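Local coordinates for disulfide bond protein A (Staphylococcus aureus, PDB 3BCI), which probably acts as a thiol-disulfide oxidoreductase of the thioredoxin family, DsbA subfamily, with a role in oxidative protein folding, at residues A[19-24]-A[49-54]. Residues are numbered along the deposited sequence; the frame is centred on the assembly and turned at random. Where two conformers were deposited one is given.
Sequences GDYKCP and YQFVNL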
loop_
_atom_site.group_PDB
_atom_site.type_symbol
_atom_site.label_atom_id
_atom_site.label_comp_id
_atom_site.label_asym_id
_atom_site.label_seq_id
_atom_site.Cartn_x
_atom_site.Cartn_y
_atom_site.Cartn_z
ATOM N N GLY A 19 5.129 4.794 -2.425
ATOM C CA GLY A 19 4.358 5.890 -1.876
ATOM C C GLY A 19 4.294 5.950 -0.363
ATOM O O GLY A 19 5.158 5.428 0.339
ATOM N N ASP A 20 3.249 6.598 0.133
ATOM C CA ASP A 20 3.029 6.765 1.566
ATOM C C ASP A 20 1.544 7.075 1.714
ATOM O O ASP A 20 0.997 7.848 0.929
ATOM C CB ASP A 20 3.871 7.939 2.089
ATOM C CG ASP A 20 3.837 8.063 3.605
ATOM O OD1 ASP A 20 2.745 7.935 4.192
ATOM O OD2 ASP A 20 4.904 8.298 4.209
ATOM N N TYR A 21 0.889 6.476 2.706
ATOM C CA TYR A 21 -0.534 6.711 2.912
ATOM C C TYR A 21 -0.851 8.170 3.242
ATOM O O TYR A 21 -1.988 8.606 3.091
ATOM C CB TYR A 21 -1.071 5.803 4.029
ATOM C CG TYR A 21 -1.243 4.364 3.611
ATOM C CD1 TYR A 21 -2.163 4.017 2.626
ATOM C CD2 TYR A 21 -0.471 3.350 4.182
ATOM C CE1 TYR A 21 -2.311 2.701 2.212
ATOM C CE2 TYR A 21 -0.614 2.024 3.772
ATOM C CZ TYR A 21 -1.535 1.711 2.786
ATOM O OH TYR A 21 -1.684 0.412 2.363
ATOM N N LYS A 22 0.154 8.920 3.682
ATOM C CA LYS A 22 -0.040 10.328 4.034
ATOM C C LYS A 22 0.238 11.260 2.863
ATOM O O LYS A 22 0.051 12.474 2.968
ATOM C CB LYS A 22 0.893 10.710 5.186
ATOM C CG LYS A 22 0.636 9.948 6.474
ATOM C CD LYS A 22 1.437 10.512 7.646
ATOM C CE LYS A 22 0.901 11.865 8.099
ATOM N NZ LYS A 22 1.750 12.445 9.182
ATOM N N CYS A 23 0.669 10.679 1.755
ATOM C CA CYS A 23 0.970 11.460 0.570
ATOM C C CYS A 23 -0.252 11.758 -0.290
ATOM O O CYS A 23 -0.933 10.851 -0.778
ATOM C CB CYS A 23 2.039 10.752 -0.253
ATOM S SG CYS A 23 2.408 11.529 -1.809
ATOM N N PRO A 24 -0.535 13.050 -0.491
ATOM C CA PRO A 24 -1.680 13.500 -1.291
ATOM C C PRO A 24 -1.717 12.980 -2.712
ATOM O O PRO A 24 -2.771 12.562 -3.189
ATOM C CB PRO A 24 -1.572 15.026 -1.233
ATOM C CG PRO A 24 -0.886 15.269 0.084
ATOM C CD PRO A 24 0.179 14.208 0.080
ATOM N N TYR A 49 1.189 -7.378 -7.547
ATOM C CA TYR A 49 1.180 -5.974 -7.159
ATOM C C TYR A 49 1.909 -5.828 -5.835
ATOM O O TYR A 49 1.723 -6.639 -4.924
ATOM C CB TYR A 49 -0.258 -5.461 -7.008
ATOM C CG TYR A 49 -0.358 -4.105 -6.342
ATOM C CD1 TYR A 49 0.152 -2.955 -6.956
ATOM C CD2 TYR A 49 -0.942 -3.972 -5.083
ATOM C CE1 TYR A 49 0.078 -1.704 -6.321
ATOM C CE2 TYR A 49 -1.018 -2.738 -4.446
ATOM C CZ TYR A 49 -0.510 -1.611 -5.066
ATOM O OH TYR A 49 -0.605 -0.394 -4.430
ATOM N N GLN A 50 2.753 -4.806 -5.742
ATOM C CA GLN A 50 3.491 -4.542 -4.515
ATOM C C GLN A 50 3.501 -3.054 -4.223
ATOM O O GLN A 50 3.826 -2.242 -5.088
ATOM C CB GLN A 50 4.938 -5.046 -4.613
ATOM C CG GLN A 50 5.809 -4.619 -3.426
ATOM C CD GLN A 50 7.203 -5.234 -3.444
ATOM O OE1 GLN A 50 7.712 -5.625 -4.495
ATOM N NE2 GLN A 50 7.832 -5.305 -2.274
ATOM N N PHE A 51 3.125 -2.706 -2.999
ATOM C CA PHE A 51 3.115 -1.315 -2.567
ATOM C C PHE A 51 4.291 -1.166 -1.614
ATOM O O PHE A 51 4.391 -1.905 -0.628
ATOM C CB PHE A 51 1.804 -0.990 -1.844
ATOM C CG PHE A 51 1.713 0.435 -1.357
ATOM C CD1 PHE A 51 1.628 1.488 -2.259
ATOM C CD2 PHE A 51 1.724 0.722 0.008
ATOM C CE1 PHE A 51 1.554 2.809 -1.812
ATOM C CE2 PHE A 51 1.651 2.036 0.466
ATOM C CZ PHE A 51 1.568 3.081 -0.447
ATOM N N VAL A 52 5.201 -0.249 -1.924
ATOM C CA VAL A 52 6.363 -0.020 -1.069
ATOM C C VAL A 52 6.163 1.339 -0.415
ATOM O O VAL A 52 6.198 2.368 -1.088
ATOM C CB VAL A 52 7.681 -0.015 -1.877
ATOM C CG1 VAL A 52 8.862 0.199 -0.939
ATOM C CG2 VAL A 52 7.839 -1.333 -2.628
ATOM N N ASN A 53 5.957 1.325 0.897
ATOM C CA ASN A 53 5.696 2.534 1.674
ATOM C C ASN A 53 6.970 3.161 2.230
ATOM O O ASN A 53 7.624 2.582 3.096
ATOM C CB ASN A 53 4.763 2.181 2.830
ATOM C CG ASN A 53 4.106 3.390 3.447
ATOM O OD1 ASN A 53 4.720 4.453 3.577
ATOM N ND2 ASN A 53 2.849 3.232 3.854
ATOM N N LEU A 54 7.320 4.348 1.744
ATOM C CA LEU A 54 8.523 5.023 2.228
ATOM C C LEU A 54 8.378 5.545 3.664
ATOM O O LEU A 54 9.375 5.869 4.307
ATOM C CB LEU A 54 8.916 6.177 1.288
ATOM C CG LEU A 54 9.730 5.814 0.040
ATOM C CD1 LEU A 54 8.856 5.065 -0.963
ATOM C CD2 LEU A 54 10.290 7.088 -0.593
HETATM O O HOH W 1 2.042 5.478 5.683
#
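Tyr21 CG lies beside its own backbone N (chi1 -75°), anti to the carbonyl carbon; Phe51 CG is anti to N (chi1 180°). From these positions the two rings come together. They lie where the two parallel strands of the thioredoxin-fold beta-alpha-beta unit, 14-19 and 48-53, end; the first runs on into the active-site loop. Phe51 CE2 sits over one face of the Tyr21 ring, toward its rim, 4.0 Å from Tyr21 CZ. The ring planes are inclined at 44°, so the pair is oblique. Tyr21 OH reaches Ser68 OG by a hydrogen bond, and Leu86 of helix 79-88 also touches this side chain. Phe51 CZ packs against the backbone of Gly19 and Asp20.

Two backbone bonds carry the last parallel pairing of the strands. Gly19 N donates to Val52 O, and Leu54 N donates to Gly19 O at 2.8 Å. Beyond them a type I turn runs from Asp20 to Cys23, the N-cap of helix 24-42 and one of the two cysteines, with Cys26, that form this protein's redox disulfide. Asp20 OD1 accepts from Lys22 N at 2.8 Å, making an Asx turn. Asp20 OD2 is hydrogen-bonded to Phe56 N and Ser61 OG, so both oxygens of this buried carboxylate are satisfied. Asn53 OD1 takes a hydrogen bond from Ala55 N. Asn53 ND2 lies 3.3 Å from Tyr21 CD2 and donates to a water, which in turn donates to Asp20 OD1 at 3.0 Å.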